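Local coordinates for protein neuraminidase (Influenza A virus, PDB 4K3Y) that is a neuraminidase-like, beta-propeller glycoprotein of a bat influenza A virus, related by family to sialidases but of uncertain enzymatic role, at residues Asn19-Thr24 and Asn273-Arg278; Gly304-Gln309 and Met363-Trp368; Ile338-Thr343 and Asp352-Cys357. All coordinates share one frame; numbering follows the deposited sequence.

Contact 1 (Asn19-Thr24 and Asn273-Arg278); sequences NGWVPT and NSWIGR
Asn19 OD1 accepts a hydrogen bond from Lys292 NZ and lies 3.7 Å from Asn273 ND2, too far for a bond between the two amides. The two side chains touch, crossing at about a right angle with their amide planes 85° apart, without a hydrogen bond between them. The other end of the Asn19 amide, ND2, is hydrogen-bonded to Gly360 O, which holds the group at both ends.

The main contact is between two indoles. Trp21 presents its edge to the face of Trp275 in a T-shaped stack: the five-membered ring of Trp21 and the six-membered ring of Trp275 have centroids 4.4 Å apart and planes at 77°. The nearest approach is Trp21 NE1 to Trp275 CZ3, at 3.3 Å. NE1 sits above the ring plane, offset toward the rim, with its N-H directed at that face, consistent with an N-H...pi interaction. Farther along the same edge, Trp21 CZ2 lies 3.8 Å from Trp275 CE2. The two indoles point in opposing directions as they pass. The rim of Trp275 then reaches the other backbone, with CH2 at 3.9 Å from Asn19 C.

A classic beta bulge, with Asn19 and Gly20 paired against the single residue Thr359, lies where strand 20-26 joins strand 349-359. Trp21 also meets Phe336 edge-to-face and touches Ile290, while Trp275 packs on Ile18 and Ile269. The indole pair therefore joins two propeller sheets: strand 20-26, an outermost strand of one, and strand 273-279, which runs between strands 268-269 and 286-294 in the other.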
loop_
_atom_site.group_PDB
_atom_site.type_symbol
_atom_site.label_atom_id
_atom_site.label_comp_id
_atom_site.label_asym_id
_atom_site.label_seq_id
_atom_site.Cartn_x
_atom_site.Cartn_y
_atom_site.Cartn_z
ATOM N N ASN C 19 7.162 -24.129 -27.172
ATOM C CA ASN C 19 6.449 -24.544 -28.371
ATOM C C ASN C 19 5.115 -23.834 -28.504
ATOM O O ASN C 19 4.401 -24.014 -29.497
ATOM C CB ASN C 19 6.282 -26.060 -28.406
ATOM C CG ASN C 19 7.605 -26.773 -28.547
ATOM O OD1 ASN C 19 8.082 -26.999 -29.660
ATOM N ND2 ASN C 19 8.227 -27.103 -27.416
ATOM N N GLY C 20 4.802 -23.007 -27.511
ATOM C CA GLY C 20 3.582 -22.225 -27.529
ATOM C C GLY C 20 3.695 -21.007 -26.646
ATOM O O GLY C 20 4.713 -20.798 -25.979
ATOM N N TRP C 21 2.648 -20.193 -26.640
ATOM C CA TRP C 21 2.622 -19.005 -25.805
ATOM C C TRP C 21 1.228 -18.836 -25.187
ATOM O O TRP C 21 0.213 -19.129 -25.829
ATOM C CB TRP C 21 3.005 -17.787 -26.648
ATOM C CG TRP C 21 4.330 -17.949 -27.367
ATOM C CD1 TRP C 21 4.531 -18.498 -28.613
ATOM C CD2 TRP C 21 5.635 -17.577 -26.883
ATOM N NE1 TRP C 21 5.874 -18.482 -28.929
ATOM C CE2 TRP C 21 6.573 -17.924 -27.889
ATOM C CE3 TRP C 21 6.099 -16.981 -25.706
ATOM C CZ2 TRP C 21 7.947 -17.699 -27.747
ATOM C CZ3 TRP C 21 7.465 -16.750 -25.569
ATOM C CH2 TRP C 21 8.372 -17.109 -26.587
ATOM N N VAL C 22 1.179 -18.410 -23.923
ATOM C CA VAL C 22 -0.091 -18.099 -23.256
ATOM C C VAL C 22 0.023 -16.719 -22.623
ATOM O O VAL C 22 1.098 -16.330 -22.164
ATOM C CB VAL C 22 -0.441 -19.135 -22.156
ATOM C CG1 VAL C 22 -1.930 -19.156 -21.894
ATOM C CG2 VAL C 22 -0.003 -20.503 -22.575
ATOM N N PRO C 23 -1.069 -15.949 -22.630
ATOM C CA PRO C 23 -1.008 -14.655 -21.928
ATOM C C PRO C 23 -0.839 -14.766 -20.400
ATOM O O PRO C 23 -1.338 -15.686 -19.739
ATOM C CB PRO C 23 -2.352 -13.993 -22.256
ATOM C CG PRO C 23 -3.208 -15.085 -22.862
ATOM C CD PRO C 23 -2.265 -16.077 -23.474
ATOM N N THR C 24 -0.121 -13.810 -19.835
ATOM C CA THR C 24 0.011 -13.754 -18.390
ATOM C C THR C 24 -0.656 -12.494 -17.866
ATOM O O THR C 24 -1.240 -12.493 -16.790
ATOM C CB THR C 24 1.469 -13.784 -17.984
ATOM O OG1 THR C 24 2.187 -12.796 -18.734
ATOM C CG2 THR C 24 2.041 -15.141 -18.315
ATOM N N ASN C 273 15.157 -23.687 -31.242
ATOM C CA ASN C 273 13.964 -23.214 -31.916
ATOM C C ASN C 273 13.988 -21.709 -31.930
ATOM O O ASN C 273 14.234 -21.069 -30.903
ATOM C CB ASN C 273 12.709 -23.708 -31.201
ATOM C CG ASN C 273 12.297 -25.088 -31.655
ATOM O OD1 ASN C 273 12.954 -25.697 -32.512
ATOM N ND2 ASN C 273 11.208 -25.596 -31.086
ATOM N N SER C 274 13.740 -21.146 -33.101
ATOM C CA SER C 274 13.738 -19.701 -33.250
ATOM C C SER C 274 12.344 -19.149 -33.495
ATOM O O SER C 274 11.431 -19.868 -33.895
ATOM C CB SER C 274 14.690 -19.267 -34.362
ATOM O OG SER C 274 16.030 -19.293 -33.906
ATOM N N TRP C 275 12.184 -17.863 -33.243
ATOM C CA TRP C 275 10.888 -17.235 -33.384
ATOM C C TRP C 275 11.037 -15.849 -33.984
ATOM O O TRP C 275 12.011 -15.135 -33.706
ATOM C CB TRP C 275 10.214 -17.091 -32.016
ATOM C CG TRP C 275 9.999 -18.362 -31.234
ATOM C CD1 TRP C 275 10.866 -18.933 -30.339
ATOM C CD2 TRP C 275 8.814 -19.181 -31.223
ATOM N NE1 TRP C 275 10.304 -20.066 -29.791
ATOM C CE2 TRP C 275 9.045 -20.241 -30.314
ATOM C CE3 TRP C 275 7.584 -19.126 -31.897
ATOM C CZ2 TRP C 275 8.094 -21.244 -30.069
ATOM C CZ3 TRP C 275 6.635 -20.125 -31.649
ATOM C CH2 TRP C 275 6.900 -21.168 -30.742
ATOM N N ILE C 276 10.065 -15.473 -34.806
ATOM C CA ILE C 276 9.924 -14.096 -35.236
ATOM C C ILE C 276 8.518 -13.640 -34.906
ATOM O O ILE C 276 7.544 -14.243 -35.369
ATOM C CB ILE C 276 10.111 -13.951 -36.729
ATOM C CG1 ILE C 276 11.500 -14.442 -37.129
ATOM C CG2 ILE C 276 9.913 -12.494 -37.127
ATOM C CD1 ILE C 276 11.684 -14.512 -38.599
ATOM N N GLY C 277 8.413 -12.593 -34.090
ATOM C CA GLY C 277 7.127 -11.986 -33.824
ATOM C C GLY C 277 6.959 -10.748 -34.672
ATOM O O GLY C 277 7.852 -9.900 -34.732
ATOM N N ARG C 278 5.812 -10.627 -35.327
ATOM C CA ARG C 278 5.539 -9.413 -36.077
ATOM C C ARG C 278 4.067 -9.066 -36.132
ATOM O O ARG C 278 3.198 -9.855 -35.739
ATOM C CB ARG C 278 6.080 -9.526 -37.499
ATOM C CG ARG C 278 5.130 -10.230 -38.429
ATOM C CD ARG C 278 5.861 -10.752 -39.637
ATOM N NE ARG C 278 4.918 -11.343 -40.570
ATOM C CZ ARG C 278 5.214 -11.690 -41.813
ATOM N NH1 ARG C 278 6.441 -11.511 -42.275
ATOM N NH2 ARG C 278 4.276 -12.228 -42.580
#

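Contact 2 (Gly304-Gln309 and Met363-Trp368). With NAG (2-acetamido-2-deoxy-beta-D-glucopyranose), chain I.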
loop_
_atom_site.group_PDB
_atom_site.type_symbol
_atom_site.label_atom_id
_atom_site.label_comp_id
_atom_site.label_asym_id
_atom_site.label_seq_id
_atom_site.Cartn_x
_atom_site.Cartn_y
_atom_site.Cartn_z
ATOM N N GLY C 304 10.704 -23.467 -40.810
ATOM C CA GLY C 304 9.438 -22.764 -40.650
ATOM C C GLY C 304 8.330 -23.755 -40.337
ATOM O O GLY C 304 7.939 -24.556 -41.187
ATOM N N ASN C 305 7.820 -23.688 -39.109
ATOM C CA ASN C 305 7.126 -24.816 -38.511
ATOM C C ASN C 305 5.685 -24.535 -38.110
ATOM O O ASN C 305 4.783 -25.312 -38.433
ATOM C CB ASN C 305 7.916 -25.294 -37.288
ATOM C CG ASN C 305 7.404 -26.618 -36.749
ATOM O OD1 ASN C 305 6.864 -26.689 -35.643
ATOM N ND2 ASN C 305 7.565 -27.675 -37.534
ATOM N N ARG C 306 5.480 -23.448 -37.374
ATOM C CA ARG C 306 4.143 -23.086 -36.933
ATOM C C ARG C 306 4.013 -21.599 -36.684
ATOM O O ARG C 306 4.716 -21.028 -35.841
ATOM C CB ARG C 306 3.747 -23.854 -35.670
ATOM C CG ARG C 306 2.280 -23.644 -35.277
ATOM C CD ARG C 306 1.728 -24.896 -34.632
ATOM N NE ARG C 306 0.580 -24.640 -33.767
ATOM C CZ ARG C 306 -0.620 -24.299 -34.215
ATOM N NH1 ARG C 306 -0.828 -24.167 -35.515
ATOM N NH2 ARG C 306 -1.608 -24.088 -33.365
ATOM N N ASN C 307 3.105 -20.983 -37.432
ATOM C CA ASN C 307 2.794 -19.575 -37.276
ATOM C C ASN C 307 1.583 -19.389 -36.362
ATOM O O ASN C 307 0.457 -19.725 -36.738
ATOM C CB ASN C 307 2.508 -18.966 -38.646
ATOM C CG ASN C 307 2.521 -17.460 -38.622
ATOM O OD1 ASN C 307 3.581 -16.847 -38.565
ATOM N ND2 ASN C 307 1.344 -16.852 -38.663
ATOM N N TYR C 308 1.813 -18.865 -35.165
ATOM C CA TYR C 308 0.719 -18.599 -34.226
ATOM C C TYR C 308 0.154 -17.193 -34.406
ATOM O O TYR C 308 0.866 -16.199 -34.203
ATOM C CB TYR C 308 1.212 -18.724 -32.783
ATOM C CG TYR C 308 1.445 -20.125 -32.289
ATOM C CD1 TYR C 308 0.382 -21.017 -32.126
ATOM C CD2 TYR C 308 2.725 -20.554 -31.940
ATOM C CE1 TYR C 308 0.596 -22.317 -31.637
ATOM C CE2 TYR C 308 2.947 -21.840 -31.448
ATOM C CZ TYR C 308 1.878 -22.715 -31.303
ATOM O OH TYR C 308 2.101 -23.981 -30.822
ATOM N N GLN C 309 -1.124 -17.096 -34.752
ATOM C CA GLN C 309 -1.768 -15.783 -34.813
ATOM C C GLN C 309 -2.423 -15.383 -33.492
ATOM O O GLN C 309 -3.655 -15.412 -33.349
ATOM C CB GLN C 309 -2.760 -15.722 -35.955
ATOM C CG GLN C 309 -2.085 -15.570 -37.292
ATOM C CD GLN C 309 -2.915 -16.157 -38.384
ATOM O OE1 GLN C 309 -2.795 -17.348 -38.695
ATOM N NE2 GLN C 309 -3.793 -15.343 -38.962
ATOM N N MET C 363 0.368 -25.227 -28.861
ATOM C CA MET C 363 -0.976 -24.729 -28.568
ATOM C C MET C 363 -1.909 -24.842 -29.781
ATOM O O MET C 363 -1.451 -25.003 -30.920
ATOM C CB MET C 363 -0.922 -23.256 -28.124
ATOM C CG MET C 363 -0.096 -22.932 -26.871
ATOM S SD MET C 363 -0.605 -23.808 -25.374
ATOM C CE MET C 363 -2.355 -23.539 -25.440
ATOM N N PRO C 364 -3.233 -24.768 -29.538
ATOM C CA PRO C 364 -4.211 -24.637 -30.632
ATOM C C PRO C 364 -4.199 -23.224 -31.223
ATOM O O PRO C 364 -3.621 -22.306 -30.624
ATOM C CB PRO C 364 -5.557 -24.870 -29.931
ATOM C CG PRO C 364 -5.298 -24.449 -28.510
ATOM C CD PRO C 364 -3.893 -24.908 -28.225
ATOM N N ASP C 365 -4.820 -23.065 -32.388
ATOM C CA ASP C 365 -5.032 -21.749 -32.976
ATOM C C ASP C 365 -6.171 -21.057 -32.233
ATOM O O ASP C 365 -7.337 -21.457 -32.376
ATOM C CB ASP C 365 -5.347 -21.854 -34.478
ATOM C CG ASP C 365 -4.166 -22.359 -35.286
ATOM O OD1 ASP C 365 -3.029 -21.950 -34.971
ATOM O OD2 ASP C 365 -4.363 -23.167 -36.224
ATOM N N VAL C 366 -5.816 -20.037 -31.441
ATOM C CA VAL C 366 -6.769 -19.269 -30.615
ATOM C C VAL C 366 -6.492 -17.757 -30.637
ATOM O O VAL C 366 -5.336 -17.345 -30.703
ATOM C CB VAL C 366 -6.812 -19.791 -29.141
ATOM C CG1 VAL C 366 -5.530 -20.491 -28.779
ATOM C CG2 VAL C 366 -7.066 -18.660 -28.165
ATOM N N ASN C 367 -7.539 -16.930 -30.613
ATOM C CA ASN C 367 -7.323 -15.492 -30.549
ATOM C C ASN C 367 -7.326 -14.960 -29.127
ATOM O O ASN C 367 -8.234 -15.248 -28.348
ATOM C CB ASN C 367 -8.345 -14.721 -31.377
ATOM C CG ASN C 367 -7.953 -13.267 -31.538
ATOM O OD1 ASN C 367 -6.903 -12.967 -32.117
ATOM N ND2 ASN C 367 -8.770 -12.358 -31.007
ATOM N N TRP C 368 -6.321 -14.161 -28.802
ATOM C CA TRP C 368 -6.182 -13.644 -27.449
ATOM C C TRP C 368 -6.553 -12.170 -27.362
ATOM O O TRP C 368 -6.514 -11.575 -26.280
ATOM C CB TRP C 368 -4.750 -13.838 -26.951
ATOM C CG TRP C 368 -4.384 -15.257 -26.767
ATOM C CD1 TRP C 368 -3.447 -15.969 -27.465
ATOM C CD2 TRP C 368 -4.957 -16.160 -25.825
ATOM N NE1 TRP C 368 -3.395 -17.265 -27.001
ATOM C CE2 TRP C 368 -4.313 -17.407 -25.993
ATOM C CE3 TRP C 368 -5.950 -16.037 -24.846
ATOM C CZ2 TRP C 368 -4.635 -18.525 -25.218
ATOM C CZ3 TRP C 368 -6.264 -17.147 -24.079
ATOM C CH2 TRP C 368 -5.613 -18.375 -24.273
HETATM C C1 NAG I . -12.571 -10.155 -31.287
HETATM C C2 NAG I . -12.972 -10.392 -29.831
HETATM C C3 NAG I . -14.130 -11.373 -29.734
HETATM C C4 NAG I . -15.250 -11.017 -30.704
HETATM C C5 NAG I . -14.687 -10.764 -32.095
HETATM C C6 NAG I . -15.756 -10.320 -33.085
HETATM C C7 NAG I . -11.235 -10.311 -28.084
HETATM C C8 NAG I . -10.338 -11.204 -27.279
HETATM N N2 NAG I . -11.858 -10.939 -29.085
HETATM O O3 NAG I . -14.616 -11.414 -28.411
HETATM O O4 NAG I . -16.139 -12.102 -30.759
HETATM O O5 NAG I . -13.715 -9.749 -32.002
HETATM O O6 NAG I . -15.869 -8.915 -33.041
HETATM O O7 NAG I . -11.346 -9.104 -27.824
HETATM O O HOH W 1 -1.104 -21.762 -36.550
HETATM O O HOH W 2 -3.039 -19.279 -34.491
#
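Arg306 and Tyr308 fasten the C-terminal tail, residues 363-368, to an outermost strand of a beta-propeller sheet, strand 306-311. Arg306 NH2 donates to Met363 O, 2.6 Å with an N-H...O angle of 155°. The same NH2 forms a salt bridge with Asp365 OD1 at 3.0 Å, but as a hydrogen bond this is weak, as is the one from NH1; guanidinium and carboxylate planes are 47° apart. Two waters also donate to Asp365 OD1, one of them bridging to Asn307 O and the other accepting from Gln309 N, so two waters and two weak guanidinium bonds converge on that oxygen.

Tyr308 OH accepts a nearly straight bond from Met363 N (2.9 Å, 169°) and is also bonded to Asn19 O, which makes the hydroxyl a link between the tail and the residue just before strand 20-26. On the same ring, Tyr308 CE1 lies 3.9 Å from Met363 CB. Arg306 CG rests over one face of the Tyr308 ring, toward its rim.

Farther out, Met363 packs on Phe121 of the second subunit. Asn367 OD1 is bonded to Ser312 OG and Asn367 ND2 to Gly369 O; ND2 also contacts N2 of the N-acetylglucosamine at 3.9 Å.

Contact 3 (Ile338-Thr343 and Asp352-Cys357); sequences IEIAAT and DLITFC
Strands 338-343 and 352-357 run antiparallel, their axes approaching to 4.8 Å with N-to-C directions 142° apart, and they form a beta hairpin. Ile338 and Ile354 make a hydrogen-bonded pair, with Ile338 N to Ile354 O at 2.8 Å and 173°, and the return bond from Ile354 N to Ile338 O. Glu339 and Leu353 are a non-hydrogen-bonded pair. Ile340 and Asp352 form the next hydrogen-bonded pair: Ile340 N donates to Asp352 O at 2.8 Å, whereas the reverse bond, Asp352 N to Ile340 O, is weak. Glu339 CA adds a C-H...O contact to Asp352 O, at 3.4 Å.

On the face carrying Ile338, Ile340 and Ile354, Ile340 CG1 meets Ile354 CG1 at 3.7 Å, the two side chains crossing diagonally between the two hydrogen-bonded pairs. Ile338 turns CD1 outward, anti to CA (chi2 -179°), to reach Phe356 CE1 at 4.0 Å. Leu311 packs against Ile338, Ile354 and Phe356, and Phe356 also meets the rings of Phe336 and Trp368. Asp352 shares this face, and its OD1 lies 4.1 Å from Ala342 CB. On the other face, Leu353 CD2 touches Ile338 O.

A disulfide between Cys335 and Cys357 ties the same two strands covalently. The buried carboxylates have partners beyond the hairpin: Asp352 OD2 takes the N-H of Gly29, and Glu339 is held by Arg318 and Asn44. Across the hairpin, then, the contact consists of main-chain hydrogen bonds and apolar packing that includes Phe356, with the disulfide as a covalent tie, while the carboxylates are paired with groups outside the two strands.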
loop_
_atom_site.group_PDB
_atom_site.type_symbol
_atom_site.label_atom_id
_atom_site.label_comp_id
_atom_site.label_asym_id
_atom_site.label_seq_id
_atom_site.Cartn_x
_atom_site.Cartn_y
_atom_site.Cartn_z
ATOM N N ILE C 338 3.525 -6.955 -25.628
ATOM C CA ILE C 338 3.049 -6.271 -26.815
ATOM C C ILE C 338 2.268 -5.019 -26.434
ATOM O O ILE C 338 1.213 -5.123 -25.805
ATOM C CB ILE C 338 2.063 -7.155 -27.587
ATOM C CG1 ILE C 338 2.658 -8.541 -27.874
ATOM C CG2 ILE C 338 1.596 -6.451 -28.868
ATOM C CD1 ILE C 338 1.707 -9.447 -28.667
ATOM N N GLU C 339 2.760 -3.843 -26.827
ATOM C CA GLU C 339 1.978 -2.602 -26.682
ATOM C C GLU C 339 0.858 -2.484 -27.752
ATOM O O GLU C 339 1.063 -2.724 -28.946
ATOM C CB GLU C 339 2.886 -1.367 -26.656
ATOM C CG GLU C 339 2.223 -0.094 -26.106
ATOM C CD GLU C 339 3.222 1.048 -25.857
ATOM O OE1 GLU C 339 4.132 1.282 -26.702
ATOM O OE2 GLU C 339 3.093 1.716 -24.806
ATOM N N ILE C 340 -0.322 -2.107 -27.273
ATOM C CA ILE C 340 -1.594 -2.111 -27.994
ATOM C C ILE C 340 -2.143 -0.678 -28.075
ATOM O O ILE C 340 -2.137 0.048 -27.080
ATOM C CB ILE C 340 -2.606 -2.973 -27.164
ATOM C CG1 ILE C 340 -2.206 -4.437 -27.207
ATOM C CG2 ILE C 340 -4.037 -2.787 -27.585
ATOM C CD1 ILE C 340 -1.650 -4.835 -28.534
ATOM N N ALA C 341 -2.618 -0.246 -29.236
ATOM C CA ALA C 341 -3.350 1.020 -29.282
ATOM C C ALA C 341 -4.740 0.772 -28.706
ATOM O O ALA C 341 -5.415 -0.175 -29.112
ATOM C CB ALA C 341 -3.446 1.530 -30.689
ATOM N N ALA C 342 -5.159 1.600 -27.750
ATOM C CA ALA C 342 -6.472 1.449 -27.111
ATOM C C ALA C 342 -7.172 2.792 -26.858
ATOM O O ALA C 342 -6.656 3.861 -27.199
ATOM C CB ALA C 342 -6.340 0.666 -25.810
ATOM N N THR C 343 -8.348 2.738 -26.243
ATOM C CA THR C 343 -9.164 3.937 -26.059
ATOM C C THR C 343 -9.753 3.960 -24.657
ATOM O O THR C 343 -10.142 2.918 -24.137
ATOM C CB THR C 343 -10.317 3.955 -27.084
ATOM O OG1 THR C 343 -9.794 3.650 -28.383
ATOM C CG2 THR C 343 -10.991 5.306 -27.127
ATOM N N ASP C 352 -2.378 0.099 -23.810
ATOM C CA ASP C 352 -1.817 -0.833 -22.820
ATOM C C ASP C 352 -1.157 -2.082 -23.358
ATOM O O ASP C 352 -0.571 -2.079 -24.439
ATOM C CB ASP C 352 -2.761 -1.179 -21.668
ATOM C CG ASP C 352 -4.066 -1.689 -22.140
ATOM O OD1 ASP C 352 -4.233 -1.792 -23.369
ATOM O OD2 ASP C 352 -4.919 -1.989 -21.286
ATOM N N LEU C 353 -1.278 -3.149 -22.582
ATOM C CA LEU C 353 -0.289 -4.203 -22.592
ATOM C C LEU C 353 -0.907 -5.581 -22.558
ATOM O O LEU C 353 -1.856 -5.828 -21.789
ATOM C CB LEU C 353 0.570 -4.030 -21.350
ATOM C CG LEU C 353 2.053 -3.770 -21.499
ATOM C CD1 LEU C 353 2.763 -4.563 -20.424
ATOM C CD2 LEU C 353 2.506 -4.186 -22.869
ATOM N N ILE C 354 -0.368 -6.468 -23.395
ATOM C CA ILE C 354 -0.601 -7.903 -23.274
ATOM C C ILE C 354 0.780 -8.504 -23.115
ATOM O O ILE C 354 1.752 -8.007 -23.717
ATOM C CB ILE C 354 -1.195 -8.490 -24.542
ATOM C CG1 ILE C 354 -2.228 -7.543 -25.106
ATOM C CG2 ILE C 354 -1.845 -9.865 -24.276
ATOM C CD1 ILE C 354 -3.282 -8.280 -25.796
ATOM N N THR C 355 0.876 -9.557 -22.305
ATOM C CA THR C 355 2.144 -10.254 -22.129
ATOM C C THR C 355 1.951 -11.745 -22.389
ATOM O O THR C 355 0.850 -12.277 -22.230
ATOM C CB THR C 355 2.754 -10.000 -20.732
ATOM O OG1 THR C 355 1.798 -10.339 -19.730
ATOM C CG2 THR C 355 3.136 -8.539 -20.559
ATOM N N PHE C 356 3.021 -12.415 -22.795
ATOM C CA PHE C 356 2.949 -13.825 -23.138
ATOM C C PHE C 356 4.201 -14.455 -22.594
ATOM O O PHE C 356 5.265 -13.843 -22.654
ATOM C CB PHE C 356 2.943 -14.008 -24.665
ATOM C CG PHE C 356 1.618 -13.739 -25.312
ATOM C CD1 PHE C 356 1.288 -12.458 -25.769
ATOM C CD2 PHE C 356 0.696 -14.775 -25.490
ATOM C CE1 PHE C 356 0.039 -12.213 -26.376
ATOM C CE2 PHE C 356 -0.541 -14.538 -26.093
ATOM C CZ PHE C 356 -0.877 -13.259 -26.539
ATOM N N CYS C 357 4.086 -15.675 -22.079
ATOM C CA CYS C 357 5.259 -16.451 -21.669
ATOM C C CYS C 357 5.205 -17.783 -22.371
ATOM O O CYS C 357 4.126 -18.233 -22.779
ATOM C CB CYS C 357 5.289 -16.637 -20.151
ATOM S SG CYS C 357 5.548 -15.079 -19.259
#

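In the fold
Contacts 1 and 3 are buried, whereas contact 2 lies nearer the surface, about 21 Å from the chain centre to its own, partly exposed and beside a glycan. Their chemistry follows: aromatic stacking between sheets in contact 1, main-chain pairing within one sheet in contact 3, and charged, water-mediated bonds in contact 2. Contacts 1 and 3 share a sheet, where the N-terminal strand 20-26 lies beside 349-359 and completes C-terminal strands, a closure familiar in beta-propellers; contacts 1 and 2 share another, through strands 273-279 and 306-311. Trp368 of contact 2 packs on both Pro23 and Phe356. Of the residues that meet, those of contact 2 reach the second subunit.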